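Side-chain contacts in SalCYP truncation (Salinispora tropica, PDB 7ABB), which belongs to the cytochrome P450 family and holds heme c inside a largely helical fold: residues 11-16 with 41-46; 241-246 with 278-283; 333-336 with 341-344. All coordinates share one frame; numbering follows the deposited sequence.

Contact 1: 11-16 with 41-46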
loop_
_atom_site.group_PDB
_atom_site.type_symbol
_atom_site.label_atom_id
_atom_site.label_comp_id
_atom_site.label_asym_id
_atom_site.label_seq_id
_atom_site.Cartn_x
_atom_site.Cartn_y
_atom_site.Cartn_z
ATOM N N VAL A 11 1.470 -27.967 -3.823
ATOM C CA VAL A 11 0.268 -27.657 -4.580
ATOM C C VAL A 11 0.640 -26.750 -5.742
ATOM O O VAL A 11 1.612 -25.990 -5.682
ATOM C CB VAL A 11 -0.815 -27.005 -3.699
ATOM C CG1 VAL A 11 -1.397 -28.033 -2.747
ATOM C CG2 VAL A 11 -0.252 -25.825 -2.934
ATOM N N GLU A 12 -0.141 -26.842 -6.818
ATOM C CA GLU A 12 0.069 -25.990 -7.986
ATOM C C GLU A 12 -0.652 -24.676 -7.717
ATOM O O GLU A 12 -1.782 -24.460 -8.140
ATOM C CB GLU A 12 -0.439 -26.676 -9.249
ATOM C CG GLU A 12 -0.012 -26.013 -10.561
ATOM C CD GLU A 12 1.451 -26.248 -10.901
ATOM O OE1 GLU A 12 2.063 -27.167 -10.318
ATOM O OE2 GLU A 12 1.988 -25.510 -11.756
ATOM N N PHE A 13 0.019 -23.791 -6.984
ATOM C CA PHE A 13 -0.570 -22.540 -6.512
ATOM C C PHE A 13 0.047 -21.348 -7.224
ATOM O O PHE A 13 1.272 -21.194 -7.247
ATOM C CB PHE A 13 -0.378 -22.386 -5.002
ATOM C CG PHE A 13 -0.866 -21.067 -4.448
ATOM C CD1 PHE A 13 -2.212 -20.821 -4.297
ATOM C CD2 PHE A 13 0.036 -20.088 -4.052
ATOM C CE1 PHE A 13 -2.655 -19.625 -3.779
ATOM C CE2 PHE A 13 -0.399 -18.897 -3.506
ATOM C CZ PHE A 13 -1.752 -18.656 -3.387
ATOM N N ASP A 14 -0.812 -20.488 -7.766
ATOM C CA ASP A 14 -0.409 -19.270 -8.457
ATOM C C ASP A 14 -0.398 -18.117 -7.458
ATOM O O ASP A 14 -1.425 -17.825 -6.840
ATOM C CB ASP A 14 -1.395 -19.005 -9.597
ATOM C CG ASP A 14 -1.096 -17.731 -10.383
ATOM O OD1 ASP A 14 -0.326 -16.866 -9.923
ATOM O OD2 ASP A 14 -1.666 -17.603 -11.487
ATOM N N PHE A 15 0.754 -17.462 -7.288
ATOM C CA PHE A 15 0.813 -16.429 -6.257
ATOM C C PHE A 15 0.032 -15.167 -6.626
ATOM O O PHE A 15 -0.129 -14.294 -5.767
ATOM C CB PHE A 15 2.260 -16.065 -5.913
ATOM C CG PHE A 15 3.077 -15.600 -7.084
ATOM C CD1 PHE A 15 2.815 -14.392 -7.696
ATOM C CD2 PHE A 15 4.133 -16.362 -7.547
ATOM C CE1 PHE A 15 3.568 -13.959 -8.769
ATOM C CE2 PHE A 15 4.893 -15.932 -8.619
ATOM C CZ PHE A 15 4.608 -14.730 -9.229
ATOM N N PHE A 16 -0.448 -15.047 -7.854
ATOM C CA PHE A 16 -1.366 -13.949 -8.206
ATOM C C PHE A 16 -2.760 -14.134 -7.640
ATOM O O PHE A 16 -3.677 -13.372 -7.953
ATOM C CB PHE A 16 -1.441 -13.816 -9.726
ATOM C CG PHE A 16 -0.216 -13.209 -10.335
ATOM C CD1 PHE A 16 0.113 -11.889 -10.079
ATOM C CD2 PHE A 16 0.608 -13.952 -11.169
ATOM C CE1 PHE A 16 1.245 -11.317 -10.640
ATOM C CE2 PHE A 16 1.743 -13.384 -11.734
ATOM C CZ PHE A 16 2.059 -12.065 -11.468
ATOM N N ASP A 41 9.021 -21.846 -10.928
ATOM C CA ASP A 41 10.262 -22.260 -10.285
ATOM C C ASP A 41 10.047 -22.784 -8.873
ATOM O O ASP A 41 11.019 -23.194 -8.227
ATOM C CB ASP A 41 11.246 -21.089 -10.251
ATOM C CG ASP A 41 11.657 -20.630 -11.638
ATOM O OD1 ASP A 41 11.670 -21.468 -12.568
ATOM O OD2 ASP A 41 11.972 -19.432 -11.792
ATOM N N SER A 42 8.804 -22.769 -8.387
ATOM C CA SER A 42 8.422 -23.258 -7.068
ATOM C C SER A 42 8.737 -22.211 -6.009
ATOM O O SER A 42 9.587 -21.338 -6.222
ATOM C CB SER A 42 9.110 -24.584 -6.734
ATOM O OG SER A 42 10.386 -24.369 -6.141
ATOM N N PHE A 43 8.031 -22.281 -4.878
ATOM C CA PHE A 43 8.196 -21.313 -3.797
ATOM C C PHE A 43 7.430 -21.780 -2.569
ATOM O O PHE A 43 6.451 -22.527 -2.667
ATOM C CB PHE A 43 7.740 -19.903 -4.208
ATOM C CG PHE A 43 6.307 -19.823 -4.689
ATOM C CD1 PHE A 43 5.996 -20.027 -6.027
ATOM C CD2 PHE A 43 5.274 -19.501 -3.811
ATOM C CE1 PHE A 43 4.682 -19.932 -6.475
ATOM C CE2 PHE A 43 3.963 -19.416 -4.252
ATOM C CZ PHE A 43 3.671 -19.627 -5.583
ATOM N N TRP A 44 7.892 -21.327 -1.413
ATOM C CA TRP A 44 7.190 -21.520 -0.156
ATOM C C TRP A 44 6.315 -20.315 0.160
ATOM O O TRP A 44 6.649 -19.172 -0.184
ATOM C CB TRP A 44 8.181 -21.745 0.985
ATOM C CG TRP A 44 8.759 -23.133 1.021
ATOM C CD1 TRP A 44 9.950 -23.557 0.494
ATOM C CD2 TRP A 44 8.162 -24.301 1.633
ATOM N NE1 TRP A 44 10.127 -24.902 0.737
ATOM C CE2 TRP A 44 9.056 -25.374 1.438
ATOM C CE3 TRP A 44 6.974 -24.532 2.332
ATOM C CZ2 TRP A 44 8.794 -26.659 1.909
ATOM C CZ3 TRP A 44 6.715 -25.805 2.793
ATOM C CH2 TRP A 44 7.615 -26.852 2.578
ATOM N N VAL A 45 5.192 -20.579 0.825
ATOM C CA VAL A 45 4.281 -19.552 1.315
ATOM C C VAL A 45 4.135 -19.722 2.820
ATOM O O VAL A 45 3.537 -20.708 3.284
ATOM C CB VAL A 45 2.911 -19.625 0.626
ATOM C CG1 VAL A 45 2.009 -18.505 1.127
ATOM C CG2 VAL A 45 3.063 -19.564 -0.888
ATOM N N LEU A 46 4.667 -18.779 3.592
ATOM C CA LEU A 46 4.451 -18.794 5.032
ATOM C C LEU A 46 3.013 -18.406 5.343
ATOM O O LEU A 46 2.402 -17.598 4.641
ATOM C CB LEU A 46 5.414 -17.857 5.749
ATOM C CG LEU A 46 6.890 -18.177 5.529
ATOM C CD1 LEU A 46 7.733 -17.380 6.499
ATOM C CD2 LEU A 46 7.257 -19.652 5.703
#
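Phe43 reaches from strand 43-46 between Phe13 and Phe15, and the contact is read from how these three rings are turned. Phe15 meets it in an offset edge-to-face pair: the edge of Phe15 is directed at the face of Phe43, with the planes at 65° and the centroids 5.6 Å apart. The atom at the front of that edge is Phe15 CD2, 3.8 Å from Phe43 CE1. Phe15 CB adds to the contact from the root of the side chain, 3.8 Å from Phe43 CZ. CG of Phe15 sits between its backbone N and carbonyl carbon (chi1 57°), a torsion that turns CD2 against Phe43 alongside CB.

The side chain of Phe13 crosses that of Phe43 at about a right angle, with Phe43 CE2 at the edge of the Phe13 ring, in its plane, and the rim atom Phe13 CD2 within 4.0 Å of Phe43 CZ. The same CZ lies 3.3 Å from the backbone oxygen Phe13 O, whose hydrogen bond goes instead to Ser37 OG. Two residues along the strand, Val45 turns to the same side as Phe43 and brings CG2 to 4.4 Å from Phe13 CE2, a looser apolar touch.

An Asx turn shapes the loop: Phe16 N donates to Asp14 OD1 over 2.8 Å, meeting it from above the carboxylate plane. Phe15 CE1 rests over one face of the Phe16 ring, toward its rim.

The loop 11-16 leads into helix 19-29, which returns Tyr22 edge-to-face onto Phe13 and packs Val25 beside it. Phe35 of strand 34-37 meets Phe13 in the same T-shaped manner, while Leu304 of strand 302-304 touches Phe15 and Phe43. The aromatic cluster joins the N-terminal loop and first helix to neighbouring strands of the five-stranded mixed sheet.

Contact 2: 241-246 with 278-283. With HEC (heme c), chain B.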
loop_
_atom_site.group_PDB
_atom_site.type_symbol
_atom_site.label_atom_id
_atom_site.label_comp_id
_atom_site.label_asym_id
_atom_site.label_seq_id
_atom_site.Cartn_x
_atom_site.Cartn_y
_atom_site.Cartn_z
ATOM N N VAL A 241 -5.247 3.623 -2.576
ATOM C CA VAL A 241 -6.535 3.678 -3.261
ATOM C C VAL A 241 -7.343 2.429 -2.944
ATOM O O VAL A 241 -8.538 2.511 -2.648
ATOM C CB VAL A 241 -6.337 3.833 -4.783
ATOM C CG1 VAL A 241 -7.670 3.593 -5.540
ATOM C CG2 VAL A 241 -5.790 5.192 -5.116
ATOM N N ASN A 242 -6.717 1.247 -3.012
ATOM C CA ASN A 242 -7.520 0.035 -2.882
ATOM C C ASN A 242 -7.925 -0.223 -1.442
ATOM O O ASN A 242 -8.994 -0.805 -1.219
ATOM C CB ASN A 242 -6.798 -1.154 -3.499
ATOM C CG ASN A 242 -6.662 -1.014 -5.011
ATOM O OD1 ASN A 242 -7.298 -0.139 -5.624
ATOM N ND2 ASN A 242 -5.857 -1.862 -5.618
ATOM N N HIS A 243 -7.133 0.223 -0.460
ATOM C CA HIS A 243 -7.597 0.202 0.926
ATOM C C HIS A 243 -8.772 1.154 1.128
ATOM O O HIS A 243 -9.748 0.813 1.817
ATOM C CB HIS A 243 -6.447 0.531 1.882
ATOM C CG HIS A 243 -5.703 -0.679 2.349
ATOM N ND1 HIS A 243 -6.270 -1.638 3.167
ATOM C CD2 HIS A 243 -4.442 -1.100 2.096
ATOM C CE1 HIS A 243 -5.375 -2.575 3.421
ATOM N NE2 HIS A 243 -4.253 -2.270 2.788
ATOM N N MET A 244 -8.722 2.330 0.498
ATOM C CA MET A 244 -9.845 3.256 0.582
ATOM C C MET A 244 -11.096 2.621 0.010
ATOM O O MET A 244 -12.188 2.744 0.580
ATOM C CB MET A 244 -9.541 4.548 -0.173
ATOM C CG MET A 244 -8.590 5.473 0.528
ATOM S SD MET A 244 -8.179 6.931 -0.464
ATOM C CE MET A 244 -9.813 7.621 -0.649
ATOM N N ALA A 245 -10.941 1.940 -1.122
ATOM C CA ALA A 245 -12.079 1.391 -1.853
ATOM C C ALA A 245 -12.679 0.193 -1.128
ATOM O O ALA A 245 -13.904 0.084 -0.995
ATOM C CB ALA A 245 -11.636 0.995 -3.262
ATOM N N ASN A 246 -11.846 -0.756 -0.698
ATOM C CA ASN A 246 -12.384 -1.925 -0.011
ATOM C C ASN A 246 -13.045 -1.548 1.302
ATOM O O ASN A 246 -14.056 -2.164 1.683
ATOM C CB ASN A 246 -11.268 -2.942 0.212
ATOM C CG ASN A 246 -11.016 -3.795 -1.005
ATOM O OD1 ASN A 246 -11.907 -4.512 -1.467
ATOM N ND2 ASN A 246 -9.795 -3.732 -1.531
ATOM N N VAL A 278 -7.924 -6.143 7.514
ATOM C CA VAL A 278 -8.842 -7.026 6.804
ATOM C C VAL A 278 -8.575 -7.022 5.302
ATOM O O VAL A 278 -8.743 -8.043 4.622
ATOM C CB VAL A 278 -10.280 -6.577 7.131
ATOM C CG1 VAL A 278 -11.281 -7.002 6.050
ATOM C CG2 VAL A 278 -10.642 -7.103 8.505
ATOM N N ASN A 279 -8.184 -5.865 4.751
ATOM C CA ASN A 279 -8.047 -5.705 3.307
ATOM C C ASN A 279 -6.591 -5.852 2.827
ATOM O O ASN A 279 -6.296 -5.522 1.664
ATOM C CB ASN A 279 -8.661 -4.372 2.903
ATOM C CG ASN A 279 -10.139 -4.393 3.096
ATOM O OD1 ASN A 279 -10.769 -5.391 2.749
ATOM N ND2 ASN A 279 -10.718 -3.322 3.650
ATOM N N SER A 280 -5.711 -6.393 3.656
ATOM C CA SER A 280 -4.346 -6.650 3.241
ATOM C C SER A 280 -4.263 -7.711 2.149
ATOM O O SER A 280 -4.954 -8.740 2.191
ATOM C CB SER A 280 -3.516 -7.099 4.447
ATOM O OG SER A 280 -3.287 -6.021 5.317
ATOM N N CYS A 281 -3.365 -7.489 1.187
ATOM C CA CYS A 281 -3.271 -8.389 0.049
ATOM C C CYS A 281 -1.867 -8.494 -0.538
ATOM O O CYS A 281 -1.638 -9.321 -1.423
ATOM C CB CYS A 281 -4.264 -7.957 -1.028
ATOM S SG CYS A 281 -4.082 -6.253 -1.536
ATOM N N MET A 282 -0.928 -7.672 -0.083
ATOM C CA MET A 282 0.424 -7.816 -0.612
ATOM C C MET A 282 1.060 -9.117 -0.145
ATOM O O MET A 282 0.711 -9.684 0.888
ATOM C CB MET A 282 1.310 -6.650 -0.184
ATOM C CG MET A 282 0.897 -5.369 -0.829
ATOM S SD MET A 282 1.706 -3.909 -0.132
ATOM C CE MET A 282 3.405 -4.234 -0.536
ATOM N N TYR A 283 2.044 -9.564 -0.914
ATOM C CA TYR A 283 2.782 -10.788 -0.599
ATOM C C TYR A 283 4.254 -10.572 -0.898
ATOM O O TYR A 283 4.804 -11.136 -1.847
ATOM C CB TYR A 283 2.213 -11.984 -1.367
ATOM C CG TYR A 283 1.802 -11.729 -2.785
ATOM C CD1 TYR A 283 0.542 -11.233 -3.081
ATOM C CD2 TYR A 283 2.654 -12.014 -3.844
ATOM C CE1 TYR A 283 0.152 -11.008 -4.382
ATOM C CE2 TYR A 283 2.265 -11.779 -5.163
ATOM C CZ TYR A 283 1.013 -11.279 -5.418
ATOM O OH TYR A 283 0.597 -11.043 -6.708
HETATM FE FE HEC B . 4.265 1.221 1.309
HETATM C CHA HEC B . 7.140 -0.653 1.569
HETATM C CHB HEC B . 2.460 -1.546 2.216
HETATM C CHC HEC B . 1.392 3.079 1.094
HETATM C CHD HEC B . 6.027 3.850 0.054
HETATM N NA HEC B . 4.710 -0.691 1.772
HETATM C C1A HEC B . 5.970 -1.282 1.876
HETATM C C2A HEC B . 5.877 -2.654 2.330
HETATM C C3A HEC B . 4.563 -2.876 2.515
HETATM C C4A HEC B . 3.833 -1.680 2.172
HETATM C CMA HEC B . 3.880 -4.176 2.975
HETATM C CAA HEC B . 7.067 -3.644 2.597
HETATM C CBA HEC B . 7.493 -4.443 1.371
HETATM C CGA HEC B . 8.607 -5.405 1.749
HETATM O O1A HEC B . 9.119 -6.027 0.790
HETATM O O2A HEC B . 8.930 -5.509 2.961
HETATM N NB HEC B . 2.308 0.832 1.542
HETATM C C1B HEC B . 1.761 -0.365 1.967
HETATM C C2B HEC B . 0.352 -0.163 2.123
HETATM C C3B HEC B . 0.065 1.121 1.838
HETATM C C4B HEC B . 1.274 1.759 1.446
HETATM C CMB HEC B . -0.568 -1.306 2.597
HETATM C CAB HEC B . -1.217 1.912 1.802
HETATM C CBB HEC B . -2.396 1.302 2.489
HETATM N NC HEC B . 3.809 3.097 0.659
HETATM C C1C HEC B . 2.571 3.690 0.747
HETATM C C2C HEC B . 2.689 5.076 0.381
HETATM C C3C HEC B . 3.986 5.324 0.090
HETATM C C4C HEC B . 4.688 4.071 0.246
HETATM C CMC HEC B . 1.513 6.054 0.377
HETATM C CAC HEC B . 4.690 6.605 -0.389
HETATM C CBC HEC B . 4.026 7.962 -0.158
HETATM N ND HEC B . 6.192 1.513 0.875
HETATM C C1D HEC B . 6.695 2.708 0.361
HETATM C C2D HEC B . 8.108 2.563 0.214
HETATM C C3D HEC B . 8.479 1.193 0.665
HETATM C C4D HEC B . 7.223 0.611 1.084
HETATM C CMD HEC B . 9.056 3.637 -0.335
HETATM C CAD HEC B . 9.875 0.546 0.695
HETATM C CBD HEC B . 10.464 0.794 2.062
HETATM C CGD HEC B . 11.801 0.089 2.187
HETATM O O1D HEC B . 12.562 0.408 3.125
HETATM O O2D HEC B . 12.074 -0.782 1.337
HETATM O O HOH W 1 -9.017 -0.977 3.957
HETATM O O HOH W 2 -1.916 -4.059 3.728
HETATM O O HOH W 3 -6.836 -3.460 -0.294
HETATM O O HOH W 4 -13.457 -4.372 3.618
#
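Asn279 ND2 is gripped by two waters, each 2.9 Å from it, and both tie it to helix 238-253. Water 1 accepts from this amide and gives a proton to His243 O, and it is also hydrogen-bonded to His243 ND1 (2.9 Å). Water 4 accepts from the same nitrogen and donates to Asn246 O, so two helix carbonyls are reached through one side chain. No direct hydrogen bond joins the segments; water does the polar work.

The direct touches are packing. Asn279 CG sits 3.4 Å from Asn246 CB, with the two amide planes only 29° apart. Asn246 OD1 accepts from Leu378 N. His243 slides past Asn279 in the opposite direction, its CE1 coming to 3.5 Å from Asn279 C. Waters 1 and 2 stand in the plane of the imidazole at its edge, fixing the ring's rotation from both nitrogens, while water 3, which donates to Asn279 O and is weakly bonded by Asn246 ND2, lies over the ring centre. Water 2 passes the link on to Ser280 OG, which also bonds Leu276 O.

His243 CD2 is 3.2 Å from HEC CBB, a tight carbon-carbon contact, shorter than ordinary packing. Met282 brings SD to 3.4 Å from HEC CHB, and the bend at chi3 (64°) turns CE in against the macrocycle, 3.5 Å from HEC C3A.

Helix 238-253 probably corresponds to the C-terminal part of the long central P450 helix, and helix 268-278, with Arg277 in an E-x-x-R sequence, to the K helix; the water-bridged seam lines part of the heme pocket's edge through His243 and Met282.

Contact 3: 333-336 with 341-344. With HEC (heme c), chain B.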
loop_
_atom_site.group_PDB
_atom_site.type_symbol
_atom_site.label_atom_id
_atom_site.label_comp_id
_atom_site.label_asym_id
_atom_site.label_seq_id
_atom_site.Cartn_x
_atom_site.Cartn_y
_atom_site.Cartn_z
ATOM N N ILE A 333 0.104 -6.261 10.583
ATOM C CA ILE A 333 1.275 -5.815 9.821
ATOM C C ILE A 333 0.877 -5.474 8.384
ATOM O O ILE A 333 1.514 -5.910 7.420
ATOM C CB ILE A 333 2.409 -6.858 9.855
ATOM C CG1 ILE A 333 1.930 -8.259 9.431
ATOM C CG2 ILE A 333 2.988 -6.934 11.245
ATOM C CD1 ILE A 333 3.060 -9.182 9.050
ATOM N N ALA A 334 -0.180 -4.674 8.225
ATOM C CA ALA A 334 -0.596 -4.232 6.906
ATOM C C ALA A 334 0.508 -3.506 6.179
ATOM O O ALA A 334 0.485 -3.431 4.944
ATOM C CB ALA A 334 -1.798 -3.310 7.021
ATOM N N PHE A 335 1.450 -2.925 6.923
ATOM C CA PHE A 335 2.552 -2.164 6.346
ATOM C C PHE A 335 3.873 -2.919 6.432
ATOM O O PHE A 335 4.944 -2.314 6.305
ATOM C CB PHE A 335 2.682 -0.815 7.052
ATOM C CG PHE A 335 1.527 0.120 6.786
ATOM C CD1 PHE A 335 1.334 0.676 5.533
ATOM C CD2 PHE A 335 0.645 0.428 7.803
ATOM C CE1 PHE A 335 0.274 1.543 5.299
ATOM C CE2 PHE A 335 -0.413 1.298 7.583
ATOM C CZ PHE A 335 -0.599 1.846 6.328
ATOM N N GLY A 336 3.832 -4.223 6.664
ATOM C CA GLY A 336 5.030 -4.978 6.893
ATOM C C GLY A 336 5.600 -4.744 8.279
ATOM O O GLY A 336 4.985 -4.141 9.156
ATOM N N GLN A 341 9.717 -1.971 6.527
ATOM C CA GLN A 341 8.353 -1.554 6.855
ATOM C C GLN A 341 8.008 -0.256 6.121
ATOM O O GLN A 341 8.826 0.655 6.039
ATOM C CB GLN A 341 8.242 -1.357 8.376
ATOM C CG GLN A 341 6.854 -1.088 8.954
ATOM C CD GLN A 341 6.960 -0.781 10.443
ATOM O OE1 GLN A 341 7.394 0.302 10.835
ATOM N NE2 GLN A 341 6.624 -1.758 11.275
ATOM N N CYS A 342 6.797 -0.175 5.593
ATOM C CA CYS A 342 6.390 0.889 4.672
ATOM C C CYS A 342 6.819 2.286 5.114
ATOM O O CYS A 342 6.457 2.748 6.199
ATOM C CB CYS A 342 4.873 0.854 4.525
ATOM S SG CYS A 342 4.250 2.118 3.398
ATOM N N LEU A 343 7.541 2.977 4.223
ATOM C CA LEU A 343 7.923 4.366 4.456
ATOM C C LEU A 343 6.715 5.290 4.516
ATOM O O LEU A 343 6.723 6.288 5.246
ATOM C CB LEU A 343 8.857 4.795 3.328
ATOM C CG LEU A 343 9.428 6.221 3.348
ATOM C CD1 LEU A 343 10.379 6.401 4.526
ATOM C CD2 LEU A 343 10.169 6.450 2.038
ATOM N N GLY A 344 5.690 4.973 3.766
ATOM C CA GLY A 344 4.520 5.821 3.620
ATOM C C GLY A 344 3.391 5.525 4.580
ATOM O O GLY A 344 2.284 6.045 4.371
HETATM FE FE HEC B . 4.265 1.221 1.309
HETATM C CHA HEC B . 7.140 -0.653 1.569
HETATM C CHB HEC B . 2.460 -1.546 2.216
HETATM C CHC HEC B . 1.392 3.079 1.094
HETATM C CHD HEC B . 6.027 3.850 0.054
HETATM N NA HEC B . 4.710 -0.691 1.772
HETATM C C1A HEC B . 5.970 -1.282 1.876
HETATM C C2A HEC B . 5.877 -2.654 2.330
HETATM C C3A HEC B . 4.563 -2.876 2.515
HETATM C C4A HEC B . 3.833 -1.680 2.172
HETATM C CMA HEC B . 3.880 -4.176 2.975
HETATM C CAA HEC B . 7.067 -3.644 2.597
HETATM C CBA HEC B . 7.493 -4.443 1.371
HETATM C CGA HEC B . 8.607 -5.405 1.749
HETATM O O1A HEC B . 9.119 -6.027 0.790
HETATM O O2A HEC B . 8.930 -5.509 2.961
HETATM N NB HEC B . 2.308 0.832 1.542
HETATM C C1B HEC B . 1.761 -0.365 1.967
HETATM C C2B HEC B . 0.352 -0.163 2.123
HETATM C C3B HEC B . 0.065 1.121 1.838
HETATM C C4B HEC B . 1.274 1.759 1.446
HETATM C CMB HEC B . -0.568 -1.306 2.597
HETATM C CAB HEC B . -1.217 1.912 1.802
HETATM C CBB HEC B . -2.396 1.302 2.489
HETATM N NC HEC B . 3.809 3.097 0.659
HETATM C C1C HEC B . 2.571 3.690 0.747
HETATM C C2C HEC B . 2.689 5.076 0.381
HETATM C C3C HEC B . 3.986 5.324 0.090
HETATM C C4C HEC B . 4.688 4.071 0.246
HETATM C CMC HEC B . 1.513 6.054 0.377
HETATM C CAC HEC B . 4.690 6.605 -0.389
HETATM C CBC HEC B . 4.026 7.962 -0.158
HETATM N ND HEC B . 6.192 1.513 0.875
HETATM C C1D HEC B . 6.695 2.708 0.361
HETATM C C2D HEC B . 8.108 2.563 0.214
HETATM C C3D HEC B . 8.479 1.193 0.665
HETATM C C4D HEC B . 7.223 0.611 1.084
HETATM C CMD HEC B . 9.056 3.637 -0.335
HETATM C CAD HEC B . 9.875 0.546 0.695
HETATM C CBD HEC B . 10.464 0.794 2.062
HETATM C CGD HEC B . 11.801 0.089 2.187
HETATM O O1D HEC B . 12.562 0.408 3.125
HETATM O O2D HEC B . 12.074 -0.782 1.337
#
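Phe335, Gln341 and Cys342 supply most of the buried surface, and they are organised by a single backbone bond. Cys342 N donates to Phe335 O over 2.9 Å, nearly straight at 176° and in the carbonyl plane. Around this bond the side chains take different jobs.

Phe335 leans against Cys342 through its CD1 atom, 3.7 Å from Cys342 CB, and presents its edge to the heme c, with CE1 3.5 Å from HEC C3B. Cys342 SG makes an oblique sulfur-aromatic contact with the Phe335 ring, 5.1 Å from its centroid. The sulfur stands anti to the backbone N of Cys342 (chi1 -180°), and that torsion carries SG up to the iron, which it binds at 2.3 Å. Ala345, Ala348 and Arg349 of helix 345-362 pack on Phe335 as well.

Gln341 works from the outer side. Its extended chain runs alongside the backbone of the other segment, with CG 3.5 Å from Phe335 O, and its CA-H makes a further contact to that same oxygen. Gln341 O accepts from Arg92 NH1, a nitrogen that also bonds the heme c.

A type I turn from Ile333 to Gly336, closed by Gly336 N to Ile333 O, shapes the first segment. Gly344, at the N-cap of helix 345-362, brings its CA to 3.6 Å from HEC C3C, bare backbone against the macrocycle.

The sequence from Phe335 to Gly344 fits the F-x-x-G-x-x-x-C-x-G heme-binding loop of cytochromes P450. Its chemistry is iron ligation by sulfur, consistent with the backbone bond holding the cysteine in position and with the phenylalanine screening the sulfur on one side.

Overall arrangement
From the N terminus, contact 1 comes first: it folds the chain back over helix 19-29 and strand 34-37, bringing the opening loop onto strand 43-46. Contact 2 opens only after it has closed, spanning two helices to set the end of helix 268-278 against helix 238-253. Contact 3 is the tightest closure, a short loop leading into helix 345-362. The three follow in series, none nested or crossing. Contacts 1 and 2 meet where Tyr283 packs on Phe15 and Phe16; contacts 2 and 3 meet at Ser280 and Ala334 and share the heme c. Segment 278-283 therefore runs from the N-terminal loop to the heme site.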